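Local coordinates for flavodoxin, WrbA-like protein (Agrobacterium tumefaciens, PDB 3D7N), which binds FMN as a WrbA-like flavodoxin and probably passes electrons from NAD(P)H to quinones, at the interface of chains A and B and the interface of chains A and C. Sequence-based numbering; all coordinates share one arbitrary frame. Chains: chain A/B/C, Flavodoxin, WrbA-like protein.

Contact 1: the interface of chains A and B. Residues chain A 90-91, 122-124; chain B 127-129, 179.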
ATOM      1  N   GLN A  90       9.438 -19.610   9.231  1.00 55.95           N
ATOM      2  CA  GLN A  90       8.538 -20.158   8.205  1.00 55.83           C
ATOM      3  C   GLN A  90       7.366 -20.895   8.880  1.00 55.62           C
ATOM      4  O   GLN A  90       7.531 -21.621   9.869  1.00 55.35           O
ATOM      5  CB  GLN A  90       9.304 -21.108   7.236  1.00 56.76           C
ATOM      6  CG  GLN A  90       8.656 -21.336   5.800  1.00 59.11           C
ATOM      7  CD  GLN A  90       9.122 -20.302   4.709  1.00 68.22           C
ATOM      8  OE1 GLN A  90       8.948 -20.521   3.480  1.00 73.70           O
ATOM      9  NE2 GLN A  90       9.736 -19.189   5.158  1.00 70.69           N
ATOM     10  N   ASP A  91       6.174 -20.659   8.362  1.00 55.36           N
ATOM     11  CA  ASP A  91       4.952 -21.319   8.818  1.00 55.23           C
ATOM     12  C   ASP A  91       4.444 -20.967  10.208  1.00 54.69           C
ATOM     13  O   ASP A  91       3.456 -21.540  10.662  1.00 56.05           O
ATOM     14  CB  ASP A  91       5.059 -22.831   8.648  1.00 55.37           C
ATOM     15  CG  ASP A  91       5.308 -23.214   7.231  1.00 55.79           C
ATOM     16  OD1 ASP A  91       4.953 -22.409   6.365  1.00 57.93           O
ATOM     17  OD2 ASP A  91       5.882 -24.283   6.972  1.00 58.55           O
ATOM     18  N   GLY A 122       7.375 -16.096   5.460  1.00 51.75           N
ATOM     19  CA  GLY A 122       6.597 -17.272   5.079  1.00 51.63           C
ATOM     20  C   GLY A 122       5.598 -17.702   6.138  1.00 51.45           C
ATOM     21  O   GLY A 122       5.374 -18.884   6.341  1.00 51.92           O
ATOM     22  N   GLY A 123       5.010 -16.737   6.826  1.00 51.50           N
ATOM     23  CA  GLY A 123       4.056 -17.002   7.897  1.00 51.21           C
ATOM     24  C   GLY A 123       2.622 -16.914   7.465  1.00 51.31           C
ATOM     25  O   GLY A 123       2.346 -16.575   6.327  1.00 51.59           O
ATOM     26  N   LEU A 124       1.700 -17.215   8.380  1.00 51.30           N
ATOM     27  CA  LEU A 124       0.287 -17.093   8.088  1.00 52.42           C
ATOM     28  C   LEU A 124      -0.260 -15.903   8.810  1.00 51.29           C
ATOM     29  O   LEU A 124       0.007 -15.759   9.977  1.00 52.55           O
ATOM     30  CB  LEU A 124      -0.519 -18.268   8.606  1.00 52.71           C
ATOM     31  CG  LEU A 124      -0.191 -19.642   8.142  1.00 56.53           C
ATOM     32  CD1 LEU A 124      -1.497 -20.354   8.548  1.00 62.58           C
ATOM     33  CD2 LEU A 124       0.214 -19.825   6.623  1.00 59.43           C
TER
ATOM     34  N   SER B 127       0.889 -16.947   2.954  1.00 49.80           N
ATOM     35  CA  SER B 127       1.948 -16.332   2.201  1.00 49.95           C
ATOM     36  C   SER B 127       2.667 -17.390   1.338  1.00 50.59           C
ATOM     37  O   SER B 127       2.482 -18.602   1.528  1.00 49.40           O
ATOM     38  CB  SER B 127       2.909 -15.690   3.185  1.00 49.56           C
ATOM     39  OG  SER B 127       3.672 -16.699   3.849  1.00 49.32           O
ATOM     40  N   LEU B 128       3.482 -16.940   0.378  1.00 52.32           N
ATOM     41  CA  LEU B 128       4.230 -17.872  -0.490  1.00 53.10           C
ATOM     42  C   LEU B 128       5.238 -18.618   0.380  1.00 54.14           C
ATOM     43  O   LEU B 128       5.937 -18.031   1.208  1.00 54.80           O
ATOM     44  CB  LEU B 128       4.894 -17.114  -1.633  1.00 52.52           C
ATOM     45  CG  LEU B 128       5.420 -17.875  -2.867  1.00 53.65           C
ATOM     46  CD1 LEU B 128       4.367 -18.601  -3.556  1.00 52.98           C
ATOM     47  CD2 LEU B 128       6.079 -16.936  -3.851  1.00 54.57           C
ATOM     48  N   GLY B 129       5.303 -19.921   0.256  1.00 55.15           N
ATOM     49  CA  GLY B 129       6.230 -20.679   1.141  1.00 56.75           C
ATOM     50  C   GLY B 129       7.634 -21.011   0.617  1.00 57.68           C
ATOM     51  O   GLY B 129       8.423 -20.092   0.350  1.00 60.39           O
ATOM     52  N   ARG B 179       0.297 -25.467  -0.980  1.00 52.34           N
ATOM     53  CA  ARG B 179       0.586 -24.923   0.344  1.00 52.64           C
ATOM     54  C   ARG B 179      -0.683 -24.361   0.998  1.00 53.29           C
ATOM     55  O   ARG B 179      -0.872 -24.452   2.222  1.00 54.40           O
ATOM     56  CB  ARG B 179       1.670 -23.863   0.224  1.00 52.70           C
ATOM     57  CG  ARG B 179       2.003 -23.147   1.511  1.00 53.02           C
ATOM     58  CD  ARG B 179       3.010 -22.082   1.238  1.00 53.09           C
ATOM     59  NE  ARG B 179       3.126 -21.058   2.279  1.00 54.22           N
ATOM     60  CZ  ARG B 179       3.786 -21.202   3.429  1.00 54.77           C
ATOM     61  NH1 ARG B 179       3.907 -20.178   4.264  1.00 55.07           N
ATOM     62  NH2 ARG B 179       4.335 -22.349   3.755  1.00 52.39           N
TER
HETATM   63  O   HOH W   1      10.605 -20.956   1.049  1.00 71.36           O
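B:Arg179, on helix 167-186 of chain B, meets A:Asp91 of chain A obliquely, the guanidinium and carboxylate planes lying 31° apart. The link is a salt bridge made chiefly through NH2 and OD1: B:Arg179 NH2 donates to the carboxylate oxygen OD1 of A:Asp91 over 2.7 Å, and that oxygen accepts with its syn lone pair. B:Arg179 NH1 turns to the main chain, 2.9 Å from A:Gly122 O; it sits above the carbonyl plane, not on a lone pair, although the oxygen lies in the guanidinium plane. The arginine reaches this far because its chain is extended from CG to NE, with CG anti to the backbone N (chi1 176°). Behind the tip, B:Arg179 NE donates to B:Ser127 O at 2.6 Å, so in-plane acceptors at the guanidinium edge fix its rotation, while B:Gly129 CA lies over one face near the rim. The hydroxyl B:Ser127 OG then crosses to chain A, donating to A:Gly123 O at 2.8 Å. Alongside, the amide oxygen of A:Gln90 closely approaches the B:Gly129 backbone without a direct hydrogen bond. With its two-fold twin, the patch joins chains A and B by polar bonds, in keeping with the tetramer of the deposited assembly and with the tetrameric habit of WrbA proteins.

Contact 2: the interface of chains A and C. Residues chain A 109, 113, 116; chain C 67-68, 109.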
ATOM      1  N   ASN A 109      -1.258   1.651   6.533  1.00 52.60           N
ATOM      2  CA  ASN A 109       0.057   1.458   5.975  1.00 52.27           C
ATOM      3  C   ASN A 109       1.015   0.643   6.893  1.00 51.30           C
ATOM      4  O   ASN A 109       1.753  -0.199   6.429  1.00 51.74           O
ATOM      5  CB  ASN A 109       0.690   2.799   5.617  1.00 52.23           C
ATOM      6  CG  ASN A 109       1.961   2.620   4.783  1.00 56.36           C
ATOM      7  OD1 ASN A 109       1.905   1.995   3.729  1.00 63.22           O
ATOM      8  ND2 ASN A 109       3.122   3.113   5.280  1.00 55.70           N
ATOM      9  N   TYR A 113       2.539  -3.115   6.244  1.00 51.29           N
ATOM     10  CA  TYR A 113       3.945  -3.484   6.371  1.00 49.85           C
ATOM     11  C   TYR A 113       4.130  -4.764   7.225  1.00 49.79           C
ATOM     12  O   TYR A 113       4.967  -5.616   6.980  1.00 47.89           O
ATOM     13  CB  TYR A 113       4.824  -2.356   6.952  1.00 50.71           C
ATOM     14  CG  TYR A 113       6.242  -2.867   7.166  1.00 50.29           C
ATOM     15  CD1 TYR A 113       6.724  -3.168   8.418  1.00 52.83           C
ATOM     16  CD2 TYR A 113       7.036  -3.157   6.081  1.00 49.89           C
ATOM     17  CE1 TYR A 113       8.049  -3.694   8.591  1.00 52.99           C
ATOM     18  CE2 TYR A 113       8.312  -3.693   6.228  1.00 51.90           C
ATOM     19  CZ  TYR A 113       8.794  -3.982   7.472  1.00 51.84           C
ATOM     20  OH  TYR A 113      10.024  -4.529   7.551  1.00 52.31           O
ATOM     21  N   LEU A 116       3.459  -7.731   5.172  1.00 50.04           N
ATOM     22  CA  LEU A 116       4.619  -7.978   4.314  1.00 50.32           C
ATOM     23  C   LEU A 116       5.778  -8.647   5.067  1.00 50.17           C
ATOM     24  O   LEU A 116       6.392  -9.544   4.544  1.00 50.58           O
ATOM     25  CB  LEU A 116       5.130  -6.686   3.701  1.00 50.51           C
ATOM     26  CG  LEU A 116       4.257  -5.995   2.665  1.00 52.19           C
ATOM     27  CD1 LEU A 116       5.004  -4.761   2.076  1.00 55.00           C
ATOM     28  CD2 LEU A 116       3.863  -6.953   1.537  1.00 53.04           C
TER
ATOM     29  N   GLY C  67      11.281  -5.314   2.859  1.00 47.99           N
ATOM     30  CA  GLY C  67       9.988  -4.869   2.420  1.00 48.55           C
ATOM     31  C   GLY C  67       9.623  -3.421   2.574  1.00 48.79           C
ATOM     32  O   GLY C  67       8.519  -3.073   2.321  1.00 48.14           O
ATOM     33  N   GLY C  68      10.561  -2.592   2.964  1.00 48.65           N
ATOM     34  CA  GLY C  68      10.298  -1.190   3.233  1.00 48.81           C
ATOM     35  C   GLY C  68      11.575  -0.375   3.240  1.00 49.66           C
ATOM     36  O   GLY C  68      12.616  -0.911   2.984  1.00 50.79           O
ATOM     37  N   ASN C 109       6.388  -0.662  -2.396  1.00 52.60           N
ATOM     38  CA  ASN C 109       6.054  -0.280  -1.047  1.00 52.27           C
ATOM     39  C   ASN C 109       6.923   0.888  -0.492  1.00 51.30           C
ATOM     40  O   ASN C 109       6.424   1.775   0.165  1.00 51.74           O
ATOM     41  CB  ASN C 109       6.135  -1.483  -0.113  1.00 52.23           C
ATOM     42  CG  ASN C 109       5.534  -1.175   1.261  1.00 56.36           C
ATOM     43  OD1 ASN C 109       4.372  -0.785   1.333  1.00 63.22           O
ATOM     44  ND2 ASN C 109       6.336  -1.290   2.347  1.00 55.70           N
TER
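A:Leu116 and C:Asn109 reach toward each other tip to tip, and this meeting of a methyl with a carboxamide forms the apolar centre of the patch. The CD1 methyl of A:Leu116 lies 3.7 Å from the amide carbon CG of C:Asn109 and at the same range from its nitrogen ND2, so it touches the body of the amide. The leucine CG stands anti to its carbonyl carbon (chi1 -69°), and the second torsion sends CD1 toward chain C. Next outward is the ring of A:Tyr113, which offers an edge: its CE2 is 3.9 Å from C:Gly67 C, and that carbon lies in the ring plane. At the polar rim, C:Asn109 ND2 donates to C:Gly67 O within chain C over 2.8 Å. The donor lies in the carbonyl plane with a 155° C=O...N angle, whereas the oxygen is tilted 22° from the amide plane. This second-shell bond restrains rotation of the carboxamide that meets the leucine and ties it to the backbone met by the tyrosine. Repeated by the two-fold, the patch packs helix 104-120 of each chain against its partner by shape and van der Waals contact, probably supporting tetramer assembly.

Contact 3: the interface of chains A and C. Residues chain A 74, 77-78, 113, 117; chain C 65-66, 68-70.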
ATOM      1  N   LYS A  74      11.288  -0.834  12.575  1.00 52.15           N
ATOM      2  CA  LYS A  74      11.869  -1.218  11.272  1.00 51.74           C
ATOM      3  C   LYS A  74      13.313  -1.707  11.464  1.00 52.07           C
ATOM      4  O   LYS A  74      13.716  -2.700  10.894  1.00 53.69           O
ATOM      5  CB  LYS A  74      11.756  -0.046  10.289  1.00 51.00           C
ATOM      6  CG  LYS A  74      12.190  -0.332   8.881  1.00 51.67           C
ATOM      7  CD  LYS A  74      11.417  -1.510   8.264  1.00 51.95           C
ATOM      8  CE  LYS A  74      11.659  -1.665   6.782  1.00 49.23           C
ATOM      9  NZ  LYS A  74      13.125  -1.743   6.435  1.00 50.65           N
ATOM     10  N   ALA A  77      12.884  -5.100  12.402  1.00 50.83           N
ATOM     11  CA  ALA A  77      12.445  -5.869  11.250  1.00 50.97           C
ATOM     12  C   ALA A  77      13.656  -6.181  10.348  1.00 51.64           C
ATOM     13  O   ALA A  77      13.839  -7.341   9.861  1.00 51.28           O
ATOM     14  CB  ALA A  77      11.362  -5.083  10.454  1.00 50.12           C
ATOM     15  N   ASP A  78      14.480  -5.137  10.125  1.00 50.90           N
ATOM     16  CA  ASP A  78      15.668  -5.280   9.309  1.00 50.90           C
ATOM     17  C   ASP A  78      16.586  -6.343   9.938  1.00 50.54           C
ATOM     18  O   ASP A  78      17.150  -7.171   9.227  1.00 50.59           O
ATOM     19  CB  ASP A  78      16.370  -3.928   9.087  1.00 50.11           C
ATOM     20  CG  ASP A  78      15.581  -2.994   8.177  1.00 50.83           C
ATOM     21  OD1 ASP A  78      14.540  -3.424   7.613  1.00 54.00           O
ATOM     22  OD2 ASP A  78      15.995  -1.816   7.980  1.00 50.75           O
ATOM     23  N   TYR A 113       2.539  -3.115   6.244  1.00 51.29           N
ATOM     24  CA  TYR A 113       3.945  -3.484   6.371  1.00 49.85           C
ATOM     25  C   TYR A 113       4.130  -4.764   7.225  1.00 49.79           C
ATOM     26  O   TYR A 113       4.967  -5.616   6.980  1.00 47.89           O
ATOM     27  CB  TYR A 113       4.824  -2.356   6.952  1.00 50.71           C
ATOM     28  CG  TYR A 113       6.242  -2.867   7.166  1.00 50.29           C
ATOM     29  CD1 TYR A 113       6.724  -3.168   8.418  1.00 52.83           C
ATOM     30  CD2 TYR A 113       7.036  -3.157   6.081  1.00 49.89           C
ATOM     31  CE1 TYR A 113       8.049  -3.694   8.591  1.00 52.99           C
ATOM     32  CE2 TYR A 113       8.312  -3.693   6.228  1.00 51.90           C
ATOM     33  CZ  TYR A 113       8.794  -3.982   7.472  1.00 51.84           C
ATOM     34  OH  TYR A 113      10.024  -4.529   7.551  1.00 52.31           O
ATOM     35  N   LEU A 117       6.033  -8.216   6.290  1.00 49.15           N
ATOM     36  CA  LEU A 117       7.100  -8.716   7.113  1.00 49.37           C
ATOM     37  C   LEU A 117       6.831 -10.173   7.442  1.00 50.24           C
ATOM     38  O   LEU A 117       7.700 -11.002   7.247  1.00 51.26           O
ATOM     39  CB  LEU A 117       7.208  -7.882   8.386  1.00 48.49           C
ATOM     40  CG  LEU A 117       8.308  -8.283   9.348  1.00 49.39           C
ATOM     41  CD1 LEU A 117       9.691  -8.418   8.592  1.00 50.07           C
ATOM     42  CD2 LEU A 117       8.252  -7.270  10.532  1.00 47.46           C
TER
ATOM     43  N   TYR C  65      14.560  -2.802   2.118  1.00 49.44           N
ATOM     44  CA  TYR C  65      15.107  -3.834   2.928  1.00 49.09           C
ATOM     45  C   TYR C  65      13.998  -4.383   3.765  1.00 46.97           C
ATOM     46  O   TYR C  65      13.265  -3.661   4.365  1.00 45.24           O
ATOM     47  CB  TYR C  65      16.192  -3.246   3.791  1.00 51.86           C
ATOM     48  CG  TYR C  65      17.099  -4.249   4.395  1.00 53.23           C
ATOM     49  CD1 TYR C  65      18.118  -4.806   3.671  1.00 56.78           C
ATOM     50  CD2 TYR C  65      16.945  -4.644   5.692  1.00 55.69           C
ATOM     51  CE1 TYR C  65      18.952  -5.727   4.231  1.00 57.38           C
ATOM     52  CE2 TYR C  65      17.763  -5.550   6.252  1.00 55.71           C
ATOM     53  CZ  TYR C  65      18.766  -6.096   5.526  1.00 56.65           C
ATOM     54  OH  TYR C  65      19.584  -7.013   6.099  1.00 56.51           O
HETATM   55  N   MSE C  66      13.891  -5.689   3.782  1.00 20.00           N
HETATM   56  CA  MSE C  66      12.801  -6.373   4.410  1.00 20.00           C
HETATM   57  C   MSE C  66      11.466  -5.704   4.097  1.00 20.00           C
HETATM   58  O   MSE C  66      10.630  -5.534   4.929  1.00 48.56           O
HETATM   59  CB  MSE C  66      13.062  -6.523   5.900  1.00 20.00           C
HETATM   60  CG  MSE C  66      14.280  -7.382   6.241  1.00 20.00           C
HETATM   61 SE   MSE C  66      14.238  -9.162   5.605  1.00 20.00          SE
HETATM   62  CE  MSE C  66      12.718  -9.737   6.485  1.00 20.00           C
ATOM     63  N   GLY C  68      10.561  -2.592   2.964  1.00 48.65           N
ATOM     64  CA  GLY C  68      10.298  -1.190   3.233  1.00 48.81           C
ATOM     65  C   GLY C  68      11.575  -0.375   3.240  1.00 49.66           C
ATOM     66  O   GLY C  68      12.616  -0.911   2.984  1.00 50.79           O
ATOM     67  N   PRO C  69      11.485   0.944   3.485  1.00 50.49           N
ATOM     68  CA  PRO C  69      12.692   1.743   3.566  1.00 50.40           C
ATOM     69  C   PRO C  69      13.584   1.288   4.722  1.00 50.46           C
ATOM     70  O   PRO C  69      13.070   0.831   5.750  1.00 51.30           O
ATOM     71  CB  PRO C  69      12.174   3.147   3.828  1.00 49.61           C
ATOM     72  CG  PRO C  69      10.889   3.003   4.455  1.00 51.86           C
ATOM     73  CD  PRO C  69      10.279   1.741   3.829  1.00 51.18           C
ATOM     74  N   SER C  70      14.895   1.401   4.560  1.00 50.53           N
ATOM     75  CA  SER C  70      15.801   1.072   5.651  1.00 50.15           C
ATOM     76  C   SER C  70      15.400   1.785   6.927  1.00 50.43           C
ATOM     77  O   SER C  70      14.841   2.903   6.892  1.00 50.23           O
ATOM     78  CB  SER C  70      17.205   1.477   5.283  1.00 50.49           C
ATOM     79  OG  SER C  70      17.277   2.849   4.959  1.00 51.77           O
TER
HETATM   80  O   HOH W   2      19.808  -6.847   9.214  1.00 72.44           O
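A:Lys74 of helix 71-79 reaches C:Pro69 and C:Tyr65 with its terminal amine, and its chain can be followed outward from CB. With CG anti to the backbone N (chi1 -174°), the chain is directed from CB toward chain C. A:Lys74 CG lies 3.5 Å from C:Pro69 O, and CD remains beside the same oxygen after the bend at chi2. A:Lys74 CE packs against the backbone of chain C, 3.8 Å from C:Gly68 CA. A second bend, at chi4 (53°), turns the amine into a cluster of oxygens. A:Lys74 NZ donates to C:Pro69 O at 2.7 Å from above the carbonyl plane, and to C:Tyr65 O at 2.8 Å, tilted 32° from that carbonyl's plane. Within chain A, A:Lys74 NZ also forms a salt bridge with A:Asp78 OD1, on its syn lone pair, at 2.5 Å. Together these oxygens hold the amine, and the carboxylate probably balances its charge. A:Asp78 meets the CD2-CE2 edge of the C:Tyr65 ring, the carboxylate and ring planes nearly perpendicular, with A:Asp78 CG 3.3 Å from C:Tyr65 CD2. Beyond them lies selenomethionine C:Met66, folded at chi2 and chi3, whose CE meets CD1 of A:Leu117. A:Tyr113 OH, the phenol hydroxyl, donates to C:Met66 O at 2.9 Å. Farther out, water 2 links the C:Tyr65 hydroxyl OH to A:Asp78 O, which is 2.7 Å from the water.

Contacts 2 and 3 belong to the same A-C interface, their C-alpha centres about 7 Å apart, and share A:Tyr113 and C:Gly68; the tyrosine thus contributes to a mainly apolar patch and a polar one. Contact 1 lies on a different interface, that of chains A and B, its C-alpha centre about 17 Å from that of contact 2 and 18 Å from that of contact 3. The 104-124 stretch of chain A contributes to all three contacts, along with A:Gln90 and A:Asp91 in contact 1 and helix 71-79 in contact 3, an arrangement suited to the four-chain deposited assembly.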